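Local coordinates for protein lovastatin nonaketide synthase, polyketide synthase component (Aspergillus terreus, PDB 7CPX) that builds the nonaketide backbone of lovastatin, as dihydromonacolin L, by repeated condensation of malonyl units with reduction, dehydration and a single methylation on a carrier domain, at residues 973-978 with 1037-1042; 979-984 with 1132-1137; 990-995 with 1030-1035; 1152-1157 with 1166-1171. The protein carries 2 engineered substitutions. All coordinates share one frame; numbering follows the deposited sequence.

Interaction 1 of 4, residues 973-978 with 1037-1042; sequences FVRPRD and DSLVEL
Phe973 and Glu1041 form a non-hydrogen-bonded antiparallel pair, and their side chains run side by side in the same direction. The methylene chain of Glu1041 covers one face of the Phe973 ring, with CB of Glu1041 3.9 Å from the ring centroid in a CH-pi contact. Glu1041 is extended, its CG anti to the backbone N (chi1 178°), and its carboxylate reaches the CZ end of the ring. The charge of Glu1041 is met by Arg941 of the second subunit, in a salt bridge to OE2. The next pair, Val974 and Val1040, is hydrogen-bonded both ways: Val974 N to Val1040 O and Val1040 N to Val974 O, each 2.9 Å. On their face of the sheet, CG2 of Val974 meets CD1 of Leu1042 at 3.8 Å.

Beyond the strand end, Arg975 takes over. Its CG sits between the backbone N and the carbonyl carbon (chi1 54°), and the chain bends at chi3. NE gives a nearly straight bond of 3.0 Å to the backbone O of Asp1037. That oxygen lies in the guanidinium plane, while NE stands above the carbonyl plane. One guanidinium face of Arg975 rests on CD2 of Leu1039. The opposite face carries NH2 of Arg977. Asp978 probably eases this meeting of like charges, since its OD2 pairs with Arg975 NH1 and its OD1 with Arg977 NH1. The arrangement is the end of an antiparallel strand pair, continued by an arginine-to-backbone bond, within the predicted N-terminal hotdog fold of the dehydratase domain.

Interaction 2 of 4, residues 979-984 with 1132-1137; sequences IEWLDG and SKDFRR
Gly984 lies against Ser1132, Lys1133 and Phe1135, and it has the most surface buried in this contact. Its CA faces Lys1133, and its carbonyl lies by Ser1132 and Phe1135. Ser1132 N makes a weak hydrogen bond of 2.8 Å to Gly984 O. CG of Lys1133 packs on CA of Gly984 at 3.7 Å.

Phe1135 places CD1 by the carbonyl carbon of Gly984, 3.5 Å away. Its CE1 points to Trp981 O, which lies at the ring edge, near the plane. CG of Phe1135 is set beside its own backbone N (chi1 -69°), with the ring towards Gly984 and Trp981. The Phe1135 ring meets the six-membered ring of Trp981 rim to rim, CZ to CZ3 at 3.6 Å, with the planes 41° apart. Neither ring covers the face of the other.

Trp981 also turns CB to OD2 of Asp1134. That oxygen probably accepts a hydrogen bond from His1169 NE2, and the Trp981 and His1169 rings meet edge to face. Further out, the chain of Lys1133 bends at chi3, and NZ gives a weak bond of 3.3 Å to Glu980 O.

Phe1135 also meets the ring of His985, the predicted proton acceptor, edge to face, and touches Asp1174, the predicted proton donor. The contact is thus mainly apolar, with weak polar links, and it joins the two predicted hotdog halves beside the probable dehydratase site.

Interaction 3 of 4, residues 990-995 with 1030-1035; sequences QTVFPA and AVIFDD
Phe1033 fits its ring against the backbone of Thr991, Val992 and Phe993. The backbone meets the ring at its edge, near its plane: CE2 of Phe1033 comes within 3.4 Å of Phe993 N and also touches CB of Phe993. The two phenylalanine side chains lie side by side and point the same way. CG1 of Val1031 lies over one face of the Phe1033 ring, offset toward the rim, and CB of Val1031 packs on CB of Phe993 at 3.8 Å.

On the other side of the pairing, Val992 is the bump. Its CG1, anti to the backbone N (chi1 180°), sits in the notch between CB of Ala1030 and CD1 of Ile1032. Its CG2 meets the same CD1 of Ile1032 at 3.3 Å. Ile1032 in turn sets CG2 against CB of Gln990, 3.6 Å away, and the two side chains cross at about a right angle.

Two backbone bonds link the segments, Phe1033 N to Thr991 O and Phe993 N to Val1031 O, but the strand pairing is weak. Outside the contact, Val992 O accepts a hydrogen bond from ND1 of His985, the predicted proton acceptor. Pro994 is at the N-cap position of helix 995-1012. This is a short antiparallel pairing whose first strand leads into that helix, in the predicted N-terminal hotdog fold.

Interaction 4 of 4, residues 1152-1157 with 1166-1171; sequences LDFIPL and LLLHPA
His1169 is held between Ile1155 and Leu1157, on the tightly packed side of this contact. Its CG is anti to the backbone N (chi1 -172°), which starts the ring off into the gap between these two residues. CG2 of Ile1155 meets CD2 of the imidazole at 3.3 Å, in an oblique approach. CD2 of Leu1157 lies over one face of the ring, and CB of Leu1157 packs on CB of His1169 at 3.7 Å. The same CD2 of Leu1157 reaches CD of Pro1170, 3.6 Å away, and CD2 of Leu1166. Asp1134 satisfies the polar end of His1169.

His1169 is the N-cap residue of helix 1170-1184, within the predicted C-terminal hotdog fold. This helix carries Asp1174, the predicted proton donor. Next to the leucine cluster, Leu1166 N bonds to Leu1157 O, though the exact length is doubtful.

At the other end, Phe1154 is the centre of an inverse gamma turn. Its ring crosses the Leu1168 side chain at about a right angle, and CE1 of Phe1154 touches CD2 of Leu1168. Helix 1208-1217 also packs on Phe1154. The looser side holds Pro1156, which is partly exposed and points away from segment 1166-1171. The approach of Ile1155 CG2 to CB of Ala1171, 4.4 Å, is also looser than its approach to the imidazole.

Overall arrangement
All four contacts lie in the dehydratase domain. Interactions 1 and 3 belong to the predicted N-terminal hotdog fold, and interaction 4 to the C-terminal one. Interaction 2 bridges the two halves. Along the chain, interaction 3 is nested inside the loop closed by interaction 1, and interaction 4 opens after interaction 2 closes. The centres of interactions 1 and 3 are about 9 Å apart, and strands 1032-1033 and 1040-1052 follow each other. Interactions 2 and 4 are about 11 Å apart and share the salt bridge of Arg1137 with Asp1153. Interaction 2 touches both predicted catalytic residues, His985 and Asp1174, from different halves; interaction 3 reaches His985, and interaction 4 begins the helix of Asp1174.

Interaction 1 of 4, residues 973-978 with 1037-1042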
loop_
_atom_site.group_PDB
_atom_site.type_symbol
_atom_site.label_atom_id
_atom_site.label_comp_id
_atom_site.label_asym_id
_atom_site.label_seq_id
_atom_site.Cartn_x
_atom_site.Cartn_y
_atom_site.Cartn_z
ATOM N N PHE A 973 4.077 -3.575 13.443
ATOM C CA PHE A 973 4.472 -2.612 14.469
ATOM C C PHE A 973 5.430 -3.345 15.400
ATOM O O PHE A 973 5.024 -3.896 16.425
ATOM C CB PHE A 973 3.263 -2.058 15.205
ATOM C CG PHE A 973 2.512 -1.015 14.431
ATOM C CD1 PHE A 973 1.786 -1.358 13.305
ATOM C CD2 PHE A 973 2.527 0.308 14.833
ATOM C CE1 PHE A 973 1.091 -0.403 12.593
ATOM C CE2 PHE A 973 1.836 1.269 14.126
ATOM C CZ PHE A 973 1.116 0.914 13.004
ATOM N N VAL A 974 6.706 -3.340 15.039
ATOM C CA VAL A 974 7.706 -4.131 15.743
ATOM C C VAL A 974 8.080 -3.429 17.041
ATOM O O VAL A 974 8.458 -2.253 17.037
ATOM C CB VAL A 974 8.945 -4.354 14.866
ATOM C CG1 VAL A 974 10.039 -5.032 15.663
ATOM C CG2 VAL A 974 8.589 -5.178 13.644
ATOM N N ARG A 975 7.969 -4.150 18.153
ATOM C CA ARG A 975 8.575 -3.745 19.405
ATOM C C ARG A 975 9.509 -4.851 19.883
ATOM O O ARG A 975 9.181 -6.035 19.741
ATOM C CB ARG A 975 7.524 -3.448 20.486
ATOM C CG ARG A 975 6.541 -4.573 20.744
ATOM C CD ARG A 975 5.927 -4.455 22.128
ATOM N NE ARG A 975 5.098 -3.265 22.284
ATOM C CZ ARG A 975 3.781 -3.238 22.130
ATOM N NH1 ARG A 975 3.100 -4.319 21.785
ATOM N NH2 ARG A 975 3.128 -2.096 22.330
ATOM N N PRO A 976 10.672 -4.510 20.442
ATOM C CA PRO A 976 11.672 -5.553 20.721
ATOM C C PRO A 976 11.167 -6.689 21.595
ATOM O O PRO A 976 11.566 -7.838 21.374
ATOM C CB PRO A 976 12.802 -4.773 21.403
ATOM C CG PRO A 976 12.682 -3.402 20.862
ATOM C CD PRO A 976 11.216 -3.159 20.666
ATOM N N ARG A 977 10.313 -6.422 22.584
ATOM C CA ARG A 977 9.874 -7.512 23.450
ATOM C C ARG A 977 8.990 -8.500 22.700
ATOM O O ARG A 977 8.972 -9.689 23.035
ATOM C CB ARG A 977 9.147 -6.969 24.680
ATOM C CG ARG A 977 7.886 -6.176 24.398
ATOM C CD ARG A 977 7.035 -6.073 25.654
ATOM N NE ARG A 977 6.018 -5.031 25.564
ATOM C CZ ARG A 977 4.814 -5.197 25.034
ATOM N NH1 ARG A 977 4.443 -6.350 24.502
ATOM N NH2 ARG A 977 3.961 -4.177 25.033
ATOM N N ASP A 978 8.256 -8.037 21.686
ATOM C CA ASP A 978 7.465 -8.946 20.867
ATOM C C ASP A 978 8.326 -9.769 19.921
ATOM O O ASP A 978 7.877 -10.820 19.452
ATOM C CB ASP A 978 6.418 -8.167 20.069
ATOM C CG ASP A 978 5.323 -7.597 20.948
ATOM O OD1 ASP A 978 5.405 -7.765 22.183
ATOM O OD2 ASP A 978 4.382 -6.981 20.407
ATOM N N ASP A 1037 9.432 -2.015 24.750
ATOM C CA ASP A 1037 7.992 -1.961 24.544
ATOM C C ASP A 1037 7.578 -0.908 23.527
ATOM O O ASP A 1037 6.384 -0.774 23.245
ATOM C CB ASP A 1037 7.280 -1.695 25.875
ATOM C CG ASP A 1037 7.692 -0.381 26.507
ATOM O OD1 ASP A 1037 8.565 0.308 25.938
ATOM O OD2 ASP A 1037 7.143 -0.035 27.574
ATOM N N SER A 1038 8.528 -0.161 22.970
ATOM C CA SER A 1038 8.196 0.867 21.994
ATOM C C SER A 1038 7.835 0.228 20.661
ATOM O O SER A 1038 8.534 -0.668 20.177
ATOM C CB SER A 1038 9.370 1.829 21.818
ATOM O OG SER A 1038 10.508 1.156 21.312
ATOM N N LEU A 1039 6.738 0.689 20.067
ATOM C CA LEU A 1039 6.276 0.180 18.783
ATOM C C LEU A 1039 6.803 1.072 17.668
ATOM O O LEU A 1039 6.564 2.284 17.667
ATOM C CB LEU A 1039 4.751 0.122 18.737
ATOM C CG LEU A 1039 4.076 -1.002 19.524
ATOM C CD1 LEU A 1039 2.578 -0.767 19.583
ATOM C CD2 LEU A 1039 4.370 -2.356 18.901
ATOM N N VAL A 1040 7.518 0.470 16.725
ATOM C CA VAL A 1040 7.999 1.150 15.530
ATOM C C VAL A 1040 7.300 0.514 14.340
ATOM O O VAL A 1040 7.408 -0.698 14.125
ATOM C CB VAL A 1040 9.525 1.053 15.395
ATOM C CG1 VAL A 1040 9.990 1.716 14.112
ATOM C CG2 VAL A 1040 10.203 1.687 16.597
ATOM N N GLU A 1041 6.575 1.324 13.577
ATOM C CA GLU A 1041 5.834 0.799 12.441
ATOM C C GLU A 1041 6.781 0.516 11.285
ATOM O O GLU A 1041 7.562 1.383 10.885
ATOM C CB GLU A 1041 4.752 1.784 12.009
ATOM C CG GLU A 1041 3.955 1.328 10.798
ATOM C CD GLU A 1041 2.777 2.232 10.502
ATOM O OE1 GLU A 1041 2.430 3.057 11.371
ATOM O OE2 GLU A 1041 2.199 2.119 9.402
ATOM N N LEU A 1042 6.708 -0.702 10.755
ATOM C CA LEU A 1042 7.446 -1.108 9.569
ATOM C C LEU A 1042 6.445 -1.537 8.509
ATOM O O LEU A 1042 5.653 -2.461 8.731
ATOM C CB LEU A 1042 8.417 -2.249 9.881
ATOM C CG LEU A 1042 9.544 -1.939 10.865
ATOM C CD1 LEU A 1042 10.437 -3.150 11.032
ATOM C CD2 LEU A 1042 10.357 -0.749 10.401
#

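Interaction 2 of 4, residues 979-984 with 1132-1137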
loop_
_atom_site.group_PDB
_atom_site.type_symbol
_atom_site.label_atom_id
_atom_site.label_comp_id
_atom_site.label_asym_id
_atom_site.label_seq_id
_atom_site.Cartn_x
_atom_site.Cartn_y
_atom_site.Cartn_z
ATOM N N ILE A 979 9.543 -9.317 19.633
ATOM C CA ILE A 979 10.511 -10.071 18.846
ATOM C C ILE A 979 11.665 -10.384 19.788
ATOM O O ILE A 979 12.587 -9.576 19.949
ATOM C CB ILE A 979 10.985 -9.302 17.609
ATOM C CG1 ILE A 979 9.783 -8.902 16.753
ATOM C CG2 ILE A 979 11.942 -10.150 16.794
ATOM C CD1 ILE A 979 10.154 -8.281 15.429
ATOM N N GLU A 980 11.626 -11.571 20.397
ATOM C CA GLU A 980 12.534 -11.885 21.496
ATOM C C GLU A 980 13.987 -11.612 21.127
ATOM O O GLU A 980 14.741 -11.039 21.922
ATOM C CB GLU A 980 12.356 -13.346 21.908
ATOM C CG GLU A 980 12.599 -14.343 20.781
ATOM C CD GLU A 980 12.241 -15.763 21.173
ATOM O OE1 GLU A 980 11.776 -15.968 22.313
ATOM O OE2 GLU A 980 12.424 -16.675 20.339
ATOM N N TRP A 981 14.399 -12.012 19.925
ATOM C CA TRP A 981 15.795 -11.880 19.528
ATOM C C TRP A 981 16.187 -10.446 19.199
ATOM O O TRP A 981 17.378 -10.121 19.239
ATOM C CB TRP A 981 16.082 -12.772 18.320
ATOM C CG TRP A 981 15.199 -12.489 17.149
ATOM C CD1 TRP A 981 14.083 -13.176 16.780
ATOM C CD2 TRP A 981 15.360 -11.441 16.188
ATOM N NE1 TRP A 981 13.537 -12.622 15.650
ATOM C CE2 TRP A 981 14.305 -11.555 15.265
ATOM C CE3 TRP A 981 16.295 -10.418 16.017
ATOM C CZ2 TRP A 981 14.156 -10.683 14.192
ATOM C CZ3 TRP A 981 16.146 -9.555 14.952
ATOM C CH2 TRP A 981 15.086 -9.693 14.053
ATOM N N LEU A 982 15.220 -9.583 18.882
ATOM C CA LEU A 982 15.546 -8.234 18.436
ATOM C C LEU A 982 16.272 -7.428 19.503
ATOM O O LEU A 982 16.919 -6.428 19.172
ATOM C CB LEU A 982 14.273 -7.505 18.007
ATOM C CG LEU A 982 14.453 -6.084 17.475
ATOM C CD1 LEU A 982 15.494 -6.044 16.372
ATOM C CD2 LEU A 982 13.129 -5.548 16.969
ATOM N N ASP A 983 16.183 -7.833 20.770
ATOM C CA ASP A 983 16.915 -7.134 21.819
ATOM C C ASP A 983 18.421 -7.259 21.643
ATOM O O ASP A 983 19.170 -6.454 22.207
ATOM C CB ASP A 983 16.512 -7.675 23.193
ATOM C CG ASP A 983 15.017 -7.615 23.428
ATOM O OD1 ASP A 983 14.369 -6.676 22.921
ATOM O OD2 ASP A 983 14.487 -8.507 24.122
ATOM N N GLY A 984 18.882 -8.245 20.869
ATOM C CA GLY A 984 20.308 -8.476 20.728
ATOM C C GLY A 984 21.026 -7.467 19.862
ATOM O O GLY A 984 22.242 -7.300 20.007
ATOM N N SER A 1132 24.405 -8.590 21.199
ATOM C CA SER A 1132 24.121 -9.450 22.335
ATOM C C SER A 1132 23.392 -10.701 21.865
ATOM O O SER A 1132 22.834 -10.746 20.766
ATOM C CB SER A 1132 23.288 -8.719 23.393
ATOM O OG SER A 1132 23.965 -7.570 23.869
ATOM N N LYS A 1133 23.399 -11.712 22.735
ATOM C CA LYS A 1133 22.722 -12.987 22.517
ATOM C C LYS A 1133 22.821 -13.460 21.068
ATOM O O LYS A 1133 23.908 -13.825 20.610
ATOM C CB LYS A 1133 21.258 -12.898 22.976
ATOM C CG LYS A 1133 20.507 -11.621 22.592
ATOM C CD LYS A 1133 19.164 -11.527 23.304
ATOM C CE LYS A 1133 18.200 -12.626 22.880
ATOM N NZ LYS A 1133 16.980 -12.644 23.732
ATOM N N ASP A 1134 21.701 -13.471 20.339
ATOM C CA ASP A 1134 21.688 -14.092 19.019
ATOM C C ASP A 1134 22.649 -13.409 18.057
ATOM O O ASP A 1134 23.120 -14.039 17.103
ATOM C CB ASP A 1134 20.271 -14.074 18.447
ATOM C CG ASP A 1134 19.298 -14.886 19.275
ATOM O OD1 ASP A 1134 19.723 -15.468 20.294
ATOM O OD2 ASP A 1134 18.105 -14.942 18.907
ATOM N N PHE A 1135 22.952 -12.136 18.278
ATOM C CA PHE A 1135 23.842 -11.399 17.394
ATOM C C PHE A 1135 25.309 -11.558 17.768
ATOM O O PHE A 1135 26.175 -11.034 17.061
ATOM C CB PHE A 1135 23.451 -9.919 17.378
ATOM C CG PHE A 1135 22.131 -9.662 16.712
ATOM C CD1 PHE A 1135 20.945 -9.887 17.385
ATOM C CD2 PHE A 1135 22.076 -9.212 15.407
ATOM C CE1 PHE A 1135 19.729 -9.661 16.774
ATOM C CE2 PHE A 1135 20.864 -8.982 14.787
ATOM C CZ PHE A 1135 19.687 -9.210 15.471
ATOM N N ARG A 1136 25.605 -12.267 18.856
ATOM C CA ARG A 1136 26.952 -12.733 19.155
ATOM C C ARG A 1136 27.160 -14.174 18.708
ATOM O O ARG A 1136 28.059 -14.854 19.215
ATOM C CB ARG A 1136 27.244 -12.601 20.648
ATOM C CG ARG A 1136 27.308 -11.172 21.156
ATOM C CD ARG A 1136 27.573 -11.146 22.652
ATOM N NE ARG A 1136 28.862 -11.744 22.984
ATOM C CZ ARG A 1136 29.955 -11.064 23.309
ATOM N NH1 ARG A 1136 29.954 -9.743 23.388
ATOM N NH2 ARG A 1136 31.078 -11.726 23.569
ATOM N N ARG A 1137 26.348 -14.648 17.767
ATOM C CA ARG A 1137 26.354 -16.037 17.328
ATOM C C ARG A 1137 27.520 -16.372 16.406
ATOM O O ARG A 1137 27.516 -17.445 15.794
ATOM C CB ARG A 1137 25.033 -16.359 16.627
ATOM C CG ARG A 1137 23.893 -16.710 17.567
ATOM C CD ARG A 1137 23.995 -18.140 18.055
ATOM N NE ARG A 1137 22.791 -18.567 18.756
ATOM C CZ ARG A 1137 22.495 -19.830 19.031
ATOM N NH1 ARG A 1137 23.291 -20.821 18.668
ATOM N NH2 ARG A 1137 21.369 -20.104 19.684
#

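Interaction 3 of 4, residues 990-995 with 1030-1035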
loop_
_atom_site.group_PDB
_atom_site.type_symbol
_atom_site.label_atom_id
_atom_site.label_comp_id
_atom_site.label_asym_id
_atom_site.label_seq_id
_atom_site.Cartn_x
_atom_site.Cartn_y
_atom_site.Cartn_z
ATOM N N GLN A 990 21.082 1.857 22.275
ATOM C CA GLN A 990 19.727 1.767 21.754
ATOM C C GLN A 990 19.556 0.494 20.938
ATOM O O GLN A 990 20.433 0.112 20.159
ATOM C CB GLN A 990 19.407 2.981 20.884
ATOM C CG GLN A 990 19.637 4.324 21.557
ATOM C CD GLN A 990 18.691 4.576 22.714
ATOM O OE1 GLN A 990 17.860 3.733 23.050
ATOM N NE2 GLN A 990 18.813 5.747 23.329
ATOM N N THR A 991 18.415 -0.165 21.119
ATOM C CA THR A 991 18.070 -1.305 20.281
ATOM C C THR A 991 17.682 -0.803 18.897
ATOM O O THR A 991 16.776 0.025 18.762
ATOM C CB THR A 991 16.932 -2.104 20.906
ATOM O OG1 THR A 991 17.320 -2.556 22.208
ATOM C CG2 THR A 991 16.588 -3.305 20.041
ATOM N N VAL A 992 18.371 -1.298 17.875
ATOM C CA VAL A 992 18.208 -0.829 16.506
ATOM C C VAL A 992 17.848 -2.018 15.631
ATOM O O VAL A 992 18.466 -3.084 15.738
ATOM C CB VAL A 992 19.483 -0.141 15.988
ATOM C CG1 VAL A 992 19.283 0.335 14.561
ATOM C CG2 VAL A 992 19.862 1.013 16.896
ATOM N N PHE A 993 16.857 -1.836 14.772
ATOM C CA PHE A 993 16.465 -2.898 13.863
ATOM C C PHE A 993 17.612 -3.173 12.899
ATOM O O PHE A 993 18.070 -2.247 12.213
ATOM C CB PHE A 993 15.205 -2.518 13.093
ATOM C CG PHE A 993 14.543 -3.680 12.410
ATOM C CD1 PHE A 993 13.730 -4.544 13.119
ATOM C CD2 PHE A 993 14.734 -3.908 11.060
ATOM C CE1 PHE A 993 13.122 -5.614 12.497
ATOM C CE2 PHE A 993 14.129 -4.975 10.431
ATOM C CZ PHE A 993 13.321 -5.831 11.151
ATOM N N PRO A 994 18.107 -4.407 12.811
ATOM C CA PRO A 994 19.275 -4.667 11.966
ATOM C C PRO A 994 18.982 -4.413 10.498
ATOM O O PRO A 994 17.860 -4.594 10.021
ATOM C CB PRO A 994 19.579 -6.147 12.226
ATOM C CG PRO A 994 18.290 -6.723 12.683
ATOM C CD PRO A 994 17.605 -5.636 13.446
ATOM N N ALA A 995 20.019 -3.987 9.775
ATOM C CA ALA A 995 19.931 -3.955 8.320
ATOM C C ALA A 995 19.692 -5.355 7.778
ATOM O O ALA A 995 18.939 -5.543 6.814
ATOM C CB ALA A 995 21.205 -3.358 7.731
ATOM N N ALA A 1030 18.071 4.038 10.057
ATOM C CA ALA A 1030 18.052 2.969 11.043
ATOM C C ALA A 1030 16.897 3.178 12.014
ATOM O O ALA A 1030 16.676 4.287 12.506
ATOM C CB ALA A 1030 19.378 2.922 11.797
ATOM N N VAL A 1031 16.162 2.105 12.287
ATOM C CA VAL A 1031 15.030 2.159 13.205
ATOM C C VAL A 1031 15.570 2.058 14.627
ATOM O O VAL A 1031 16.069 1.009 15.038
ATOM C CB VAL A 1031 14.017 1.049 12.913
ATOM C CG1 VAL A 1031 13.184 0.753 14.143
ATOM C CG2 VAL A 1031 13.117 1.453 11.766
ATOM N N ILE A 1032 15.462 3.146 15.379
ATOM C CA ILE A 1032 15.915 3.183 16.763
ATOM C C ILE A 1032 14.725 2.904 17.668
ATOM O O ILE A 1032 13.704 3.597 17.600
ATOM C CB ILE A 1032 16.550 4.543 17.099
ATOM C CG1 ILE A 1032 17.574 4.944 16.032
ATOM C CG2 ILE A 1032 17.203 4.493 18.471
ATOM C CD1 ILE A 1032 18.690 3.945 15.834
ATOM N N PHE A 1033 14.855 1.890 18.518
ATOM C CA PHE A 1033 13.822 1.533 19.481
ATOM C C PHE A 1033 14.152 2.206 20.807
ATOM O O PHE A 1033 15.178 1.906 21.425
ATOM C CB PHE A 1033 13.725 0.020 19.644
ATOM C CG PHE A 1033 13.312 -0.699 18.395
ATOM C CD1 PHE A 1033 11.981 -0.776 18.034
ATOM C CD2 PHE A 1033 14.254 -1.301 17.584
ATOM C CE1 PHE A 1033 11.596 -1.436 16.887
ATOM C CE2 PHE A 1033 13.878 -1.964 16.435
ATOM C CZ PHE A 1033 12.545 -2.031 16.084
ATOM N N ASP A 1034 13.279 3.115 21.244
ATOM C CA ASP A 1034 13.505 3.801 22.511
ATOM C C ASP A 1034 13.507 2.818 23.672
ATOM O O ASP A 1034 14.325 2.931 24.593
ATOM C CB ASP A 1034 12.439 4.876 22.717
ATOM C CG ASP A 1034 12.694 5.723 23.948
ATOM O OD1 ASP A 1034 13.759 5.556 24.578
ATOM O OD2 ASP A 1034 11.828 6.558 24.286
ATOM N N ASP A 1035 12.599 1.846 23.647
ATOM C CA ASP A 1035 12.501 0.858 24.711
ATOM C C ASP A 1035 11.955 -0.431 24.117
ATOM O O ASP A 1035 11.384 -0.439 23.024
ATOM C CB ASP A 1035 11.609 1.352 25.854
ATOM C CG ASP A 1035 11.638 0.432 27.059
ATOM O OD1 ASP A 1035 12.389 -0.566 27.029
ATOM O OD2 ASP A 1035 10.911 0.706 28.036
#

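Interaction 4 of 4, residues 1152-1157 with 1166-1171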
loop_
_atom_site.group_PDB
_atom_site.type_symbol
_atom_site.label_atom_id
_atom_site.label_comp_id
_atom_site.label_asym_id
_atom_site.label_seq_id
_atom_site.Cartn_x
_atom_site.Cartn_y
_atom_site.Cartn_z
ATOM N N LEU A 1152 29.815 -19.202 11.486
ATOM C CA LEU A 1152 28.801 -18.499 12.253
ATOM C C LEU A 1152 27.571 -19.384 12.364
ATOM O O LEU A 1152 27.263 -20.151 11.447
ATOM C CB LEU A 1152 28.437 -17.159 11.601
ATOM C CG LEU A 1152 27.870 -17.207 10.181
ATOM C CD1 LEU A 1152 26.357 -17.345 10.191
ATOM C CD2 LEU A 1152 28.276 -15.967 9.409
ATOM N N ASP A 1153 26.873 -19.282 13.491
ATOM C CA ASP A 1153 25.715 -20.131 13.740
ATOM C C ASP A 1153 24.557 -19.680 12.861
ATOM O O ASP A 1153 24.049 -18.564 13.010
ATOM C CB ASP A 1153 25.331 -20.081 15.214
ATOM C CG ASP A 1153 26.417 -20.627 16.118
ATOM O OD1 ASP A 1153 27.425 -21.142 15.593
ATOM O OD2 ASP A 1153 26.261 -20.544 17.355
ATOM N N PHE A 1154 24.138 -20.548 11.941
ATOM C CA PHE A 1154 22.961 -20.296 11.113
ATOM C C PHE A 1154 21.698 -20.594 11.924
ATOM O O PHE A 1154 20.899 -21.474 11.604
ATOM C CB PHE A 1154 23.020 -21.132 9.843
ATOM C CG PHE A 1154 22.122 -20.637 8.747
ATOM C CD1 PHE A 1154 22.563 -19.675 7.858
ATOM C CD2 PHE A 1154 20.841 -21.138 8.603
ATOM C CE1 PHE A 1154 21.745 -19.219 6.847
ATOM C CE2 PHE A 1154 20.015 -20.685 7.594
ATOM C CZ PHE A 1154 20.468 -19.724 6.713
ATOM N N ILE A 1155 21.543 -19.836 13.003
ATOM C CA ILE A 1155 20.455 -20.101 13.948
ATOM C C ILE A 1155 19.122 -20.013 13.213
ATOM O O ILE A 1155 18.877 -19.027 12.492
ATOM C CB ILE A 1155 20.509 -19.110 15.124
ATOM C CG1 ILE A 1155 19.316 -19.324 16.060
ATOM C CG2 ILE A 1155 20.558 -17.673 14.614
ATOM C CD1 ILE A 1155 19.407 -18.544 17.355
ATOM N N PRO A 1156 18.242 -21.003 13.331
ATOM C CA PRO A 1156 16.964 -20.938 12.622
ATOM C C PRO A 1156 15.982 -19.995 13.295
ATOM O O PRO A 1156 15.987 -19.813 14.515
ATOM C CB PRO A 1156 16.462 -22.385 12.675
ATOM C CG PRO A 1156 17.035 -22.915 13.935
ATOM C CD PRO A 1156 18.379 -22.256 14.095
ATOM N N LEU A 1157 15.131 -19.392 12.471
ATOM C CA LEU A 1157 14.043 -18.550 12.942
ATOM C C LEU A 1157 12.763 -18.990 12.253
ATOM O O LEU A 1157 12.725 -19.103 11.024
ATOM C CB LEU A 1157 14.319 -17.071 12.661
ATOM C CG LEU A 1157 13.225 -16.097 13.101
ATOM C CD1 LEU A 1157 12.975 -16.200 14.597
ATOM C CD2 LEU A 1157 13.589 -14.675 12.721
ATOM N N LEU A 1166 11.931 -19.422 8.640
ATOM C CA LEU A 1166 12.257 -18.316 7.756
ATOM C C LEU A 1166 13.561 -18.598 7.018
ATOM O O LEU A 1166 14.347 -19.467 7.401
ATOM C CB LEU A 1166 12.377 -17.009 8.541
ATOM C CG LEU A 1166 11.066 -16.294 8.873
ATOM C CD1 LEU A 1166 10.194 -17.143 9.781
ATOM C CD2 LEU A 1166 11.348 -14.943 9.508
ATOM N N LEU A 1167 13.780 -17.844 5.941
ATOM C CA LEU A 1167 15.010 -17.997 5.174
ATOM C C LEU A 1167 16.229 -17.749 6.048
ATOM O O LEU A 1167 17.166 -18.556 6.078
ATOM C CB LEU A 1167 15.010 -17.036 3.988
ATOM C CG LEU A 1167 13.969 -17.310 2.909
ATOM C CD1 LEU A 1167 13.982 -16.204 1.873
ATOM C CD2 LEU A 1167 14.231 -18.658 2.264
ATOM N N LEU A 1168 16.231 -16.635 6.771
ATOM C CA LEU A 1168 17.364 -16.236 7.585
ATOM C C LEU A 1168 16.875 -15.709 8.920
ATOM O O LEU A 1168 15.882 -14.980 8.984
ATOM C CB LEU A 1168 18.198 -15.152 6.894
ATOM C CG LEU A 1168 19.133 -15.592 5.772
ATOM C CD1 LEU A 1168 19.605 -14.381 4.988
ATOM C CD2 LEU A 1168 20.316 -16.348 6.336
ATOM N N HIS A 1169 17.577 -16.081 9.977
ATOM C CA HIS A 1169 17.446 -15.373 11.236
ATOM C C HIS A 1169 18.263 -14.092 11.127
ATOM O O HIS A 1169 19.486 -14.166 10.962
ATOM C CB HIS A 1169 17.941 -16.240 12.385
ATOM C CG HIS A 1169 17.669 -15.674 13.746
ATOM N ND1 HIS A 1169 17.417 -14.338 13.968
ATOM C CD2 HIS A 1169 17.613 -16.272 14.960
ATOM C CE1 HIS A 1169 17.220 -14.136 15.258
ATOM N NE2 HIS A 1169 17.332 -15.294 15.883
ATOM N N PRO A 1170 17.642 -12.909 11.200
ATOM C CA PRO A 1170 18.404 -11.668 11.006
ATOM C C PRO A 1170 19.664 -11.604 11.851
ATOM O O PRO A 1170 20.608 -10.886 11.513
ATOM C CB PRO A 1170 17.399 -10.584 11.402
ATOM C CG PRO A 1170 16.085 -11.171 11.045
ATOM C CD PRO A 1170 16.200 -12.642 11.345
ATOM N N ALA A 1171 19.691 -12.355 12.952
ATOM C CA ALA A 1171 20.908 -12.445 13.748
ATOM C C ALA A 1171 22.043 -13.070 12.947
ATOM O O ALA A 1171 23.175 -12.578 12.975
ATOM C CB ALA A 1171 20.646 -13.252 15.018
#